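Local structure of hypothetical protein (Fusobacterium nucleatum subsp. nucleatum, 2GSL) at residues Asp5-Asp9 with Ala108-Leu112; Trp26-Ile30 with Ile121-Val125; Ile30-Tyr34 with Tyr47-Lys51; Ala54-Ser58 with Ser90-Tyr96; Lys77-Asn81 with Lys97-Ala101. The protein is probably a ribonuclease of the MrnC family involved in RNA processing, an all-helical magnesium-binding protein whose assembly holds two copies of the chain. All blocks are in the same frame, centred on the assembly; numbering follows the deposited sequence.

Interaction 1: residues Asp5-Asp9 with Ala108-Leu112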
# COMPACT_ATOMS: atom_id res chain seq x y z
N ASP A 5 9.53 14.94 10.98
CA ASP A 5 8.80 13.97 11.84
C ASP A 5 7.33 14.34 11.89
O ASP A 5 6.96 15.48 11.60
CB ASP A 5 9.40 13.97 13.26
CG ASP A 5 8.83 12.87 14.14
OD1 ASP A 5 7.66 12.97 14.56
OD2 ASP A 5 9.56 11.90 14.42
N PHE A 6 6.49 13.39 12.27
CA PHE A 6 5.05 13.62 12.34
C PHE A 6 4.63 14.02 13.76
O PHE A 6 5.46 14.46 14.56
CB PHE A 6 4.30 12.36 11.90
CG PHE A 6 5.11 11.45 11.00
CD1 PHE A 6 5.58 11.91 9.77
CD2 PHE A 6 5.39 10.15 11.38
CE1 PHE A 6 6.33 11.07 8.93
CE2 PHE A 6 6.13 9.30 10.55
CZ PHE A 6 6.60 9.77 9.33
N SER A 7 3.34 13.85 14.05
CA SER A 7 2.78 14.17 15.37
C SER A 7 2.16 12.91 15.98
O SER A 7 2.14 11.85 15.35
CB SER A 7 1.70 15.25 15.25
OG SER A 7 2.26 16.50 14.86
N LYS A 8 1.64 13.03 17.20
CA LYS A 8 1.02 11.89 17.88
C LYS A 8 -0.26 11.45 17.15
O LYS A 8 -0.85 12.23 16.40
CB LYS A 8 0.69 12.24 19.34
CG LYS A 8 0.27 11.04 20.19
CD LYS A 8 1.39 9.99 20.25
CE LYS A 8 1.01 8.79 21.10
NZ LYS A 8 2.10 7.78 21.13
N ASP A 9 -0.67 10.21 17.38
CA ASP A 9 -1.87 9.66 16.75
C ASP A 9 -3.09 10.46 17.11
O ASP A 9 -4.13 10.36 16.46
CB ASP A 9 -2.08 8.21 17.18
CG ASP A 9 -0.84 7.35 16.99
OD1 ASP A 9 -0.18 7.49 15.94
OD2 ASP A 9 -0.54 6.54 17.89
N ALA A 108 -2.31 3.44 12.62
CA ALA A 108 -1.70 3.94 13.84
C ALA A 108 -0.50 3.10 14.28
O ALA A 108 0.57 3.64 14.56
CB ALA A 108 -2.73 4.00 14.95
N MSE A 109 -0.68 1.79 14.34
CA MSE A 109 0.39 0.90 14.76
C MSE A 109 1.65 1.17 13.94
O MSE A 109 2.76 1.24 14.48
CB MSE A 109 -0.05 -0.55 14.59
CG MSE A 109 -1.28 -0.94 15.44
SE MSE A 109 -1.86 -2.77 15.09
CE MSE A 109 -3.02 -3.04 16.62
N TYR A 110 1.48 1.36 12.64
CA TYR A 110 2.61 1.63 11.78
C TYR A 110 3.35 2.89 12.25
O TYR A 110 4.52 2.83 12.62
CB TYR A 110 2.10 1.80 10.36
CG TYR A 110 3.18 1.78 9.32
CD1 TYR A 110 3.62 0.60 8.77
CD2 TYR A 110 3.73 2.97 8.87
CE1 TYR A 110 4.58 0.60 7.77
CE2 TYR A 110 4.68 2.98 7.88
CZ TYR A 110 5.10 1.80 7.33
OH TYR A 110 6.01 1.84 6.30
N LEU A 111 2.65 4.03 12.25
CA LEU A 111 3.24 5.29 12.69
C LEU A 111 3.93 5.19 14.06
O LEU A 111 4.81 5.98 14.38
CB LEU A 111 2.17 6.38 12.73
CG LEU A 111 1.78 6.91 11.36
CD1 LEU A 111 0.65 7.91 11.47
CD2 LEU A 111 2.98 7.55 10.73
N LEU A 112 3.52 4.22 14.88
CA LEU A 112 4.12 4.02 16.19
C LEU A 112 5.15 2.91 16.15
O LEU A 112 5.38 2.24 17.15
CB LEU A 112 3.07 3.66 17.24
CG LEU A 112 2.15 4.78 17.68
CD1 LEU A 112 1.18 4.25 18.71
CD2 LEU A 112 2.98 5.91 18.24

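Interaction 2: residues Trp26-Ile30 with Ile121-Val125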
# COMPACT_ATOMS: atom_id res chain seq x y z
N TRP A 26 -2.59 -2.25 4.55
CA TRP A 26 -3.35 -3.50 4.47
C TRP A 26 -3.15 -4.13 3.10
O TRP A 26 -2.81 -5.31 3.02
CB TRP A 26 -4.84 -3.24 4.72
CG TRP A 26 -5.65 -4.47 4.93
CD1 TRP A 26 -6.48 -5.06 4.04
CD2 TRP A 26 -5.71 -5.26 6.13
NE1 TRP A 26 -7.07 -6.17 4.60
CE2 TRP A 26 -6.60 -6.32 5.88
CE3 TRP A 26 -5.09 -5.18 7.37
CZ2 TRP A 26 -6.90 -7.27 6.85
CZ3 TRP A 26 -5.39 -6.13 8.34
CH2 TRP A 26 -6.27 -7.17 8.07
N GLU A 27 -3.35 -3.35 2.04
CA GLU A 27 -3.17 -3.92 0.70
C GLU A 27 -1.80 -4.58 0.61
O GLU A 27 -1.70 -5.77 0.32
CB GLU A 27 -3.31 -2.87 -0.41
CG GLU A 27 -4.68 -2.87 -1.10
CD GLU A 27 -4.71 -3.67 -2.41
OE1 GLU A 27 -4.43 -4.88 -2.42
OE2 GLU A 27 -5.04 -3.08 -3.47
N LEU A 28 -0.76 -3.80 0.88
CA LEU A 28 0.63 -4.30 0.82
C LEU A 28 0.82 -5.66 1.46
O LEU A 28 1.32 -6.58 0.83
CB LEU A 28 1.58 -3.30 1.48
CG LEU A 28 3.05 -3.65 1.39
CD1 LEU A 28 3.41 -3.99 -0.06
CD2 LEU A 28 3.87 -2.49 1.89
N GLU A 29 0.44 -5.78 2.73
CA GLU A 29 0.58 -7.03 3.43
C GLU A 29 -0.20 -8.15 2.73
O GLU A 29 0.34 -9.25 2.55
CB GLU A 29 0.11 -6.88 4.87
CG GLU A 29 1.08 -6.07 5.71
CD GLU A 29 2.52 -6.54 5.56
OE1 GLU A 29 3.37 -5.76 5.05
OE2 GLU A 29 2.80 -7.70 5.95
N ILE A 30 -1.44 -7.88 2.31
CA ILE A 30 -2.24 -8.91 1.63
C ILE A 30 -1.61 -9.32 0.30
O ILE A 30 -1.50 -10.51 0.01
CB ILE A 30 -3.71 -8.44 1.40
CG1 ILE A 30 -4.42 -8.28 2.75
CG2 ILE A 30 -4.47 -9.46 0.58
CD1 ILE A 30 -4.31 -9.50 3.65
N ILE A 121 -1.88 -9.40 13.54
CA ILE A 121 -3.24 -9.28 13.00
C ILE A 121 -3.25 -9.91 11.61
O ILE A 121 -4.19 -10.61 11.23
CB ILE A 121 -3.66 -7.79 12.88
CG1 ILE A 121 -3.82 -7.19 14.28
CG2 ILE A 121 -4.95 -7.66 12.11
CD1 ILE A 121 -4.02 -5.69 14.26
N ILE A 122 -2.20 -9.66 10.84
CA ILE A 122 -2.11 -10.23 9.51
C ILE A 122 -2.03 -11.76 9.62
O ILE A 122 -2.52 -12.46 8.74
CB ILE A 122 -0.88 -9.70 8.76
CG1 ILE A 122 -1.01 -8.19 8.57
CG2 ILE A 122 -0.75 -10.40 7.42
CD1 ILE A 122 -2.20 -7.77 7.72
N ASN A 123 -1.43 -12.27 10.69
CA ASN A 123 -1.33 -13.71 10.88
C ASN A 123 -2.68 -14.35 11.14
O ASN A 123 -2.86 -15.54 10.90
CB ASN A 123 -0.37 -14.05 12.02
CG ASN A 123 1.08 -14.08 11.58
OD1 ASN A 123 1.98 -14.30 12.39
ND2 ASN A 123 1.32 -13.88 10.29
N ILE A 124 -3.64 -13.58 11.64
CA ILE A 124 -4.96 -14.15 11.89
C ILE A 124 -5.80 -14.05 10.62
O ILE A 124 -6.91 -14.57 10.54
CB ILE A 124 -5.67 -13.44 13.09
CG1 ILE A 124 -6.34 -12.15 12.65
CG2 ILE A 124 -4.67 -13.18 14.20
CD1 ILE A 124 -7.76 -12.33 12.20
N VAL A 125 -5.24 -13.38 9.61
CA VAL A 125 -5.93 -13.23 8.33
C VAL A 125 -5.65 -14.45 7.46
O VAL A 125 -6.53 -14.90 6.72
CB VAL A 125 -5.47 -11.95 7.58
CG1 VAL A 125 -6.09 -11.90 6.19
CG2 VAL A 125 -5.88 -10.72 8.37

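Interaction 3: residues Ile30-Tyr34 with Tyr47-Lys51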
# COMPACT_ATOMS: atom_id res chain seq x y z
N ILE A 30 -1.44 -7.88 2.31
CA ILE A 30 -2.24 -8.91 1.63
C ILE A 30 -1.61 -9.32 0.30
O ILE A 30 -1.50 -10.51 0.01
CB ILE A 30 -3.71 -8.44 1.40
CG1 ILE A 30 -4.42 -8.28 2.75
CG2 ILE A 30 -4.47 -9.46 0.58
CD1 ILE A 30 -4.31 -9.50 3.65
N ARG A 31 -1.20 -8.36 -0.52
CA ARG A 31 -0.60 -8.74 -1.78
C ARG A 31 0.67 -9.55 -1.54
O ARG A 31 0.93 -10.54 -2.25
CB ARG A 31 -0.29 -7.52 -2.61
CG ARG A 31 -1.53 -6.73 -2.94
CD ARG A 31 -1.18 -5.72 -3.98
NE ARG A 31 -2.30 -4.89 -4.36
CZ ARG A 31 -2.22 -3.92 -5.26
NH1 ARG A 31 -1.06 -3.67 -5.86
NH2 ARG A 31 -3.29 -3.17 -5.55
N LYS A 32 1.45 -9.15 -0.54
CA LYS A 32 2.69 -9.86 -0.22
C LYS A 32 2.47 -11.35 0.01
O LYS A 32 3.13 -12.19 -0.62
CB LYS A 32 3.34 -9.29 1.03
CG LYS A 32 4.05 -7.98 0.83
CD LYS A 32 5.19 -7.85 1.83
CE LYS A 32 4.68 -7.96 3.27
NZ LYS A 32 5.74 -7.70 4.29
N TYR A 33 1.57 -11.68 0.94
CA TYR A 33 1.27 -13.06 1.27
C TYR A 33 0.76 -13.86 0.08
O TYR A 33 1.10 -15.02 -0.06
CB TYR A 33 0.22 -13.12 2.40
CG TYR A 33 -0.36 -14.51 2.64
CD1 TYR A 33 -1.65 -14.84 2.20
CD2 TYR A 33 0.36 -15.49 3.34
CE1 TYR A 33 -2.22 -16.09 2.46
CE2 TYR A 33 -0.19 -16.75 3.60
CZ TYR A 33 -1.49 -17.04 3.16
OH TYR A 33 -2.05 -18.27 3.42
N TYR A 34 -0.05 -13.25 -0.77
CA TYR A 34 -0.58 -13.98 -1.89
C TYR A 34 0.36 -13.99 -3.07
O TYR A 34 0.24 -14.83 -3.94
CB TYR A 34 -1.95 -13.43 -2.29
CG TYR A 34 -3.08 -13.93 -1.42
CD1 TYR A 34 -3.37 -15.30 -1.34
CD2 TYR A 34 -3.87 -13.05 -0.67
CE1 TYR A 34 -4.41 -15.78 -0.54
CE2 TYR A 34 -4.91 -13.52 0.12
CZ TYR A 34 -5.18 -14.88 0.19
OH TYR A 34 -6.19 -15.36 0.99
N TYR A 47 -8.00 -13.26 -4.98
CA TYR A 47 -7.72 -13.58 -3.57
C TYR A 47 -7.44 -12.33 -2.74
O TYR A 47 -7.73 -12.29 -1.54
CB TYR A 47 -6.52 -14.53 -3.44
CG TYR A 47 -6.80 -15.97 -3.78
CD1 TYR A 47 -7.22 -16.33 -5.06
CD2 TYR A 47 -6.66 -16.98 -2.83
CE1 TYR A 47 -7.48 -17.65 -5.39
CE2 TYR A 47 -6.92 -18.32 -3.15
CZ TYR A 47 -7.33 -18.64 -4.44
OH TYR A 47 -7.60 -19.95 -4.80
N VAL A 48 -6.86 -11.32 -3.38
CA VAL A 48 -6.53 -10.07 -2.72
C VAL A 48 -7.80 -9.31 -2.37
O VAL A 48 -7.99 -8.91 -1.21
CB VAL A 48 -5.64 -9.18 -3.60
CG1 VAL A 48 -5.39 -7.86 -2.91
CG2 VAL A 48 -4.33 -9.89 -3.88
N LYS A 49 -8.67 -9.13 -3.36
CA LYS A 49 -9.93 -8.41 -3.17
C LYS A 49 -10.78 -9.06 -2.10
O LYS A 49 -11.58 -8.39 -1.43
CB LYS A 49 -10.73 -8.35 -4.47
CG LYS A 49 -10.09 -7.51 -5.55
CD LYS A 49 -11.03 -7.30 -6.72
CE LYS A 49 -10.35 -6.47 -7.82
NZ LYS A 49 -11.23 -6.22 -9.01
N ALA A 50 -10.63 -10.36 -1.96
CA ALA A 50 -11.40 -11.09 -0.98
C ALA A 50 -11.08 -10.64 0.43
O ALA A 50 -11.98 -10.54 1.25
CB ALA A 50 -11.14 -12.58 -1.13
N LYS A 51 -9.81 -10.35 0.73
CA LYS A 51 -9.49 -9.93 2.10
C LYS A 51 -9.19 -8.46 2.22
O LYS A 51 -8.68 -8.01 3.24
CB LYS A 51 -8.29 -10.70 2.66
CG LYS A 51 -8.06 -12.08 2.11
CD LYS A 51 -9.23 -13.01 2.31
CE LYS A 51 -8.92 -14.34 1.62
NZ LYS A 51 -8.37 -14.11 0.22

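Interaction 4: residues Ala54-Ser58 with Ser90-Tyr96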
# COMPACT_ATOMS: atom_id res chain seq x y z
N ALA A 54 -14.45 -4.14 2.67
CA ALA A 54 -15.01 -3.73 3.96
C ALA A 54 -15.61 -4.87 4.77
O ALA A 54 -15.39 -4.96 5.99
CB ALA A 54 -16.03 -2.61 3.78
N LYS A 55 -16.37 -5.76 4.12
CA LYS A 55 -16.98 -6.87 4.85
C LYS A 55 -15.94 -7.70 5.60
O LYS A 55 -16.15 -8.06 6.76
CB LYS A 55 -17.78 -7.78 3.91
CG LYS A 55 -19.05 -7.14 3.38
CD LYS A 55 -19.75 -8.05 2.39
CE LYS A 55 -20.47 -9.21 3.09
NZ LYS A 55 -21.62 -8.74 3.94
N TYR A 56 -14.82 -8.00 4.94
CA TYR A 56 -13.78 -8.80 5.59
C TYR A 56 -13.07 -8.02 6.70
O TYR A 56 -13.01 -8.48 7.84
CB TYR A 56 -12.77 -9.33 4.56
CG TYR A 56 -11.86 -10.40 5.12
CD1 TYR A 56 -10.66 -10.06 5.74
CD2 TYR A 56 -12.24 -11.75 5.10
CE1 TYR A 56 -9.87 -11.02 6.34
CE2 TYR A 56 -11.45 -12.72 5.70
CZ TYR A 56 -10.26 -12.35 6.32
OH TYR A 56 -9.48 -13.29 6.96
N GLN A 57 -12.53 -6.85 6.39
CA GLN A 57 -11.85 -6.10 7.44
C GLN A 57 -12.75 -6.01 8.68
O GLN A 57 -12.26 -6.04 9.81
CB GLN A 57 -11.49 -4.71 6.96
CG GLN A 57 -11.15 -4.66 5.51
CD GLN A 57 -10.30 -3.47 5.16
OE1 GLN A 57 -9.16 -3.37 5.61
NE2 GLN A 57 -10.84 -2.56 4.35
N SER A 58 -14.06 -5.93 8.45
CA SER A 58 -15.04 -5.84 9.54
C SER A 58 -15.02 -7.09 10.42
O SER A 58 -15.18 -7.00 11.64
CB SER A 58 -16.46 -5.64 8.97
OG SER A 58 -17.43 -5.64 10.01
N SER A 90 -21.30 -2.60 -1.14
CA SER A 90 -21.23 -4.03 -0.85
C SER A 90 -21.45 -4.41 0.60
O SER A 90 -21.60 -5.59 0.91
CB SER A 90 -19.88 -4.58 -1.30
OG SER A 90 -19.58 -4.17 -2.62
N CYS A 91 -21.46 -3.43 1.49
CA CYS A 91 -21.65 -3.73 2.90
C CYS A 91 -22.64 -2.78 3.57
O CYS A 91 -23.34 -2.03 2.89
CB CYS A 91 -20.30 -3.69 3.62
SG CYS A 91 -19.37 -2.13 3.44
N THR A 92 -22.69 -2.82 4.90
CA THR A 92 -23.58 -1.95 5.66
C THR A 92 -22.81 -0.81 6.32
O THR A 92 -21.58 -0.82 6.35
CB THR A 92 -24.30 -2.72 6.79
OG1 THR A 92 -23.34 -3.15 7.76
CG2 THR A 92 -25.03 -3.94 6.23
N VAL A 93 -23.55 0.15 6.85
CA VAL A 93 -22.93 1.29 7.51
C VAL A 93 -21.98 0.80 8.60
O VAL A 93 -20.81 1.18 8.63
CB VAL A 93 -23.99 2.22 8.13
CG1 VAL A 93 -23.32 3.41 8.82
CG2 VAL A 93 -24.94 2.70 7.05
N MSE A 94 -22.48 -0.06 9.49
CA MSE A 94 -21.68 -0.60 10.59
C MSE A 94 -20.38 -1.28 10.11
O MSE A 94 -19.32 -1.05 10.68
CB MSE A 94 -22.51 -1.61 11.38
CG MSE A 94 -21.83 -2.12 12.64
SE MSE A 94 -21.78 -0.77 14.02
CE MSE A 94 -22.24 -1.91 15.54
N GLU A 95 -20.49 -2.10 9.07
CA GLU A 95 -19.34 -2.81 8.53
C GLU A 95 -18.31 -1.87 7.92
O GLU A 95 -17.10 -2.04 8.10
CB GLU A 95 -19.80 -3.83 7.48
CG GLU A 95 -20.73 -4.88 8.05
CD GLU A 95 -21.17 -5.92 7.04
OE1 GLU A 95 -21.84 -6.89 7.47
OE2 GLU A 95 -20.85 -5.79 5.84
N TYR A 96 -18.80 -0.87 7.20
CA TYR A 96 -17.92 0.10 6.57
C TYR A 96 -17.15 0.85 7.66
O TYR A 96 -15.93 1.02 7.56
CB TYR A 96 -18.76 1.07 5.73
CG TYR A 96 -17.93 1.95 4.83
CD1 TYR A 96 -17.41 3.16 5.28
CD2 TYR A 96 -17.62 1.53 3.54
CE1 TYR A 96 -16.59 3.94 4.47
CE2 TYR A 96 -16.80 2.29 2.73
CZ TYR A 96 -16.28 3.49 3.19
OH TYR A 96 -15.43 4.20 2.37

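Interaction 5: residues Lys77-Asn81 with Lys97-Ala101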
# COMPACT_ATOMS: atom_id res chain seq x y z
N LYS A 77 -12.52 2.98 18.24
CA LYS A 77 -13.84 3.50 18.60
C LYS A 77 -14.18 4.84 17.96
O LYS A 77 -15.21 4.95 17.29
CB LYS A 77 -13.98 3.61 20.12
CG LYS A 77 -15.42 3.72 20.64
CD LYS A 77 -15.99 5.14 20.58
CE LYS A 77 -15.59 5.98 21.80
NZ LYS A 77 -16.32 5.59 23.05
N ARG A 78 -13.34 5.85 18.16
CA ARG A 78 -13.61 7.17 17.59
C ARG A 78 -13.70 7.09 16.08
O ARG A 78 -14.39 7.89 15.45
CB ARG A 78 -12.53 8.19 17.97
CG ARG A 78 -11.14 7.93 17.39
CD ARG A 78 -10.34 9.24 17.20
NE ARG A 78 -8.92 9.10 17.54
CZ ARG A 78 -7.92 9.71 16.91
NH1 ARG A 78 -8.16 10.51 15.89
NH2 ARG A 78 -6.67 9.52 17.32
N ALA A 79 -13.00 6.12 15.51
CA ALA A 79 -12.98 5.90 14.07
C ALA A 79 -14.32 5.34 13.57
O ALA A 79 -14.74 5.65 12.45
CB ALA A 79 -11.84 4.96 13.69
N LYS A 80 -14.99 4.53 14.39
CA LYS A 80 -16.27 3.96 14.00
C LYS A 80 -17.32 5.04 13.81
O LYS A 80 -17.94 5.13 12.75
CB LYS A 80 -16.76 2.94 15.04
CG LYS A 80 -15.95 1.66 15.07
CD LYS A 80 -16.45 0.66 16.10
CE LYS A 80 -17.74 -0.04 15.66
NZ LYS A 80 -18.07 -1.19 16.59
N ASN A 81 -17.51 5.87 14.83
CA ASN A 81 -18.50 6.95 14.76
C ASN A 81 -17.89 8.27 14.32
O ASN A 81 -17.89 8.59 13.13
CB ASN A 81 -19.22 7.12 16.11
CG ASN A 81 -18.50 6.44 17.28
OD1 ASN A 81 -18.44 5.20 17.37
ND2 ASN A 81 -17.98 7.25 18.20
N LYS A 97 -17.86 1.27 8.70
CA LYS A 97 -17.23 1.98 9.80
C LYS A 97 -16.14 1.10 10.43
O LYS A 97 -14.99 1.53 10.57
CB LYS A 97 -18.29 2.39 10.83
CG LYS A 97 -19.26 3.46 10.31
CD LYS A 97 -20.66 3.34 10.92
CE LYS A 97 -20.73 3.70 12.42
NZ LYS A 97 -20.83 5.17 12.72
N GLU A 98 -16.49 -0.12 10.81
CA GLU A 98 -15.52 -1.02 11.42
C GLU A 98 -14.36 -1.29 10.46
O GLU A 98 -13.26 -1.62 10.89
CB GLU A 98 -16.19 -2.32 11.82
CG GLU A 98 -17.02 -2.21 13.09
CD GLU A 98 -17.99 -3.36 13.26
OE1 GLU A 98 -18.64 -3.45 14.33
OE2 GLU A 98 -18.10 -4.19 12.31
N ALA A 99 -14.62 -1.13 9.17
CA ALA A 99 -13.58 -1.34 8.18
C ALA A 99 -12.57 -0.19 8.25
O ALA A 99 -11.37 -0.37 8.04
CB ALA A 99 -14.20 -1.41 6.78
N THR A 100 -13.09 0.99 8.53
CA THR A 100 -12.28 2.20 8.65
C THR A 100 -11.57 2.19 10.00
O THR A 100 -10.41 2.58 10.11
CB THR A 100 -13.16 3.43 8.59
OG1 THR A 100 -13.91 3.40 7.37
CG2 THR A 100 -12.30 4.69 8.66
N ALA A 101 -12.28 1.74 11.02
CA ALA A 101 -11.70 1.68 12.34
C ALA A 101 -10.52 0.72 12.29
O ALA A 101 -9.48 0.97 12.91
CB ALA A 101 -12.75 1.19 13.35

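Interaction 1: residues Asp5-Asp9 with Ala108-Leu112
Phe6 and Leu111 make the apolar part of this contact, where the N-terminal loop meets the C-terminal end of helix 93-111. The CD2 methyl of Leu111 comes obliquely to the Phe6 ring, 3.6 Å from the ring atom Phe6 CD2. Leu111 keeps CG anti to its carbonyl carbon (chi1 -76°), and with chi2 extended the CD2 branch meets the ring. Leu111 also packs on Leu18 and Leu21 of helix 15-34, so a branched aliphatic residue serves both that helix and the loop.

The second group of contacts sets charged side chains against hydrocarbon. Lys8 crosses Leu112 at about a right angle, with Lys8 NZ 3.6 Å from Leu112 CD2; the Lys8 ammonium also has a long, weak ion pair with Glu71. Asp9, a buried residue, lays its carboxylate against the side chain of Leu112, crossing it at a slant with Asp9 CG 4.0 Å from Leu112 CG, and slides past Leu111, where Asp9 OD1 lies 4.1 Å from Leu111 CB. The Asp9 and Ala108 side chains approach to 4.4 Å between CG and CB. No hydrogen bond joins the two segments, although Asp9 O accepts one from Arg78.

Leu112 is the first residue to leave helical geometry, and Leu112 N still bonds to Ala108 O at 3.0 Å. This is an N-terminal loop packed on the C-terminal turn of helix 93-111, in an all-helical RNase III-type fold.

Interaction 2: residues Trp26-Ile30 with Ile121-Val125
In the helical core of the RNase III-type fold, Trp26 of helix 15-34 reaches across to Ile121, Ile122 and Val125 of helix 115-127. The two short segments cross at -53° with their axes 11.3 Å apart, a wide spacing that a large indole can bridge. With CG anti to the backbone N (chi1 -168°) the indole reaches over to helix 115-127, and its six-membered part does the touching. Trp26 CZ3 lies 3.6 Å from Ile122 CD1, and Trp26 CH2 is equally close to Val125 CG2 at 3.6 Å; both methyls approach obliquely. Ile121 CG2 instead sits at the ring edge, near its plane, 4.1 Å from Trp26 CZ3.

Further along the same helical face, the methylene Glu29 CB meets Ile122 CD1 at 3.8 Å. The Glu29 chain then bends at chi2, and its carboxylate pairs with Lys32. Ile30 CD1 crosses to Val125 CG1 at 3.9 Å, while Ile30 CG1 lies above one face of the Trp26 ring, toward its rim, so that the indole is packed from its own helix as well.

The interface is made by shape: branched aliphatics fill around a flat ring, and no hydrogen bond spans the segments. The one polar atom of the indole, Trp26 NE1, is satisfied by Lys51 O of helix 41-52, which lets a tryptophan be buried about 6 Å from the magnesium ion without leaving an unpaired N-H.

Interaction 3: residues Ile30-Tyr34 with Tyr47-Lys51
Residues Ile30-Tyr34 and Tyr47-Lys51 run roughly antiparallel as neighbouring helices, their N-to-C directions 140° apart, with Arg31 CA and Val48 CA separated by 6.1 Å. Tyr34 makes the largest single contribution. Tyr47 CB sits over the centre of one face, 3.7 Å from the Tyr34 centroid, as a CH-pi contact. Beyond it the Tyr47 ring turns its edge to Tyr34 in an offset edge-to-face pair, with planes at 67° and centroids 5.4 Å apart. The opposite face of Tyr34 is covered by Tyr33 CD1, so the ring is held flat between neighbours.

The Tyr34 hydroxyl is fixed by Lys51, whose chain bends at chi2 and chi4 and thereby folds back along its own helix. Lys51 NZ donates to Tyr34 OH at 2.6 Å and to Tyr47 O, where it lies in the carbonyl plane on a lone pair. A long, flexible lysine suits this role, since its ammonium can serve two acceptors in a largely buried place and tie the phenol to a backbone carbonyl.

Apart from the tyrosines, Val48 CG1 meets Ile30 CG2 at 3.9 Å and Arg31 CG at 4.0 Å. The extended Arg31 chain carries its guanidinium on to Asp23 of the second subunit, the equivalent there of the active-site aspartate, and onto the Phe20 ring of that subunit. The contact thus joins helix 15-34 to helix 41-52, with Tyr33 touching Ile126 of helix 115-127, Glu129 of the C-terminal loop beside Tyr34 and Lys51, and the second subunit beyond Arg31.

Interaction 4: residues Ala54-Ser58 with Ser90-Tyr96
Ala54 and Cys91 meet where helix 54-64 of this RNase III-type fold packs against the N-terminus of helix 93-111 and the loop leading into it. The apolar contacts are small: Ala54 CB touches Cys91 SG at 3.4 Å and lies obliquely to the Tyr96 ring, 4.4 Å from Tyr96 CD2. The small Ala54 suits the approach of Ala54 CA to Tyr96 CA, 5.5 Å, since the CB of Tyr96 points away; the Ala54 side chain is also about 7 Å from the magnesium ion.

The charged contact is a salt bridge at the surface, a loose one, with Lys55 NZ 3.6 Å from Glu95 OE2. Lys55 bends at chi3 and chi4, curling its ammonium back toward the acid, while Lys55 CG rests 3.7 Å from Cys91 CB. Glu95 is extended beyond CG and crosses Lys55 obliquely.

Hydrogen bonds act within and around the segments. Thr92 is the N-cap of helix 93-111, its OG1 accepting a weak bond from Glu95 N. Ser58 turns its OG anti to the backbone N (chi1 176°); this hydroxyl bonds to Glu98, one turn on from Glu95, and Ser58 OG also packs 3.7 Å from Glu95 CA.

Interaction 5: residues Lys77-Asn81 with Lys97-Ala101
Lys80 and Glu98 meet at a slant, the lysine of helix 70-80 crossing the acid of helix 93-111. Glu98 is extended beyond CG, whereas Lys80 bends at chi3 (75°), and this turn brings its end alongside the acid: Lys80 CE lies 3.4 Å from Glu98 CG. Lys80 NZ then donates to Glu98 OE1 at 3.2 Å in a salt bridge, using the anti lone pair, the one facing away from the other oxygen. That second oxygen, Glu98 OE2, is engaged by Ser58 of helix 54-64, so the carboxylate is gripped from two helices.

A second lysine works in the reverse direction. Lys97 curls through bends at chi2, chi3 and chi4 around the carbonyl of Lys80, with Lys97 NZ 2.9 Å from Lys80 O. The donor stands 43° out of the carbonyl plane rather than on a lone pair, a consistent outcome for a chain arched over the oxygen. The ammonium thereby gives the Lys80 carbonyl, at the end of helix 70-80, a hydrogen-bond donor.

Between the polar groups the helices come close because alanines face each other. Ala79 CB is 3.5 Å from Ala101 CA, and Lys80 CG covers Ala101 CB at 3.7 Å, with Tyr61 of helix 54-64 packing on both Lys80 and Ala101.

Small alanines allow the close approach, while two lysines, one from each helix, join the helices; the carbonyls at a helix C-terminus carry partial negative charge and probably welcome the ammonium of Lys97.

How the interactions relate
Interactions 2 and 3 are buried and share Ile30; both radiate from helix 15-34, and the bond from Trp26 to Lys51 joins them. Interaction 2 is purely apolar across its segments, whereas interaction 3 buries an ammonium among tyrosines. Interactions 1, 4 and 5 all use helix 93-111: respectively at its C-terminal end, at its N-terminal end with the loop before it, and in the turns just after. Interaction 4 lies at the surface with a loose salt bridge, and interactions 1 and 5 are partly buried. Interactions 4 and 5 meet through Ser58 and Glu98, interactions 1 and 5 through Asp9 and Arg78. The second subunit touches interactions 1, 2 and 3, not 4 or 5.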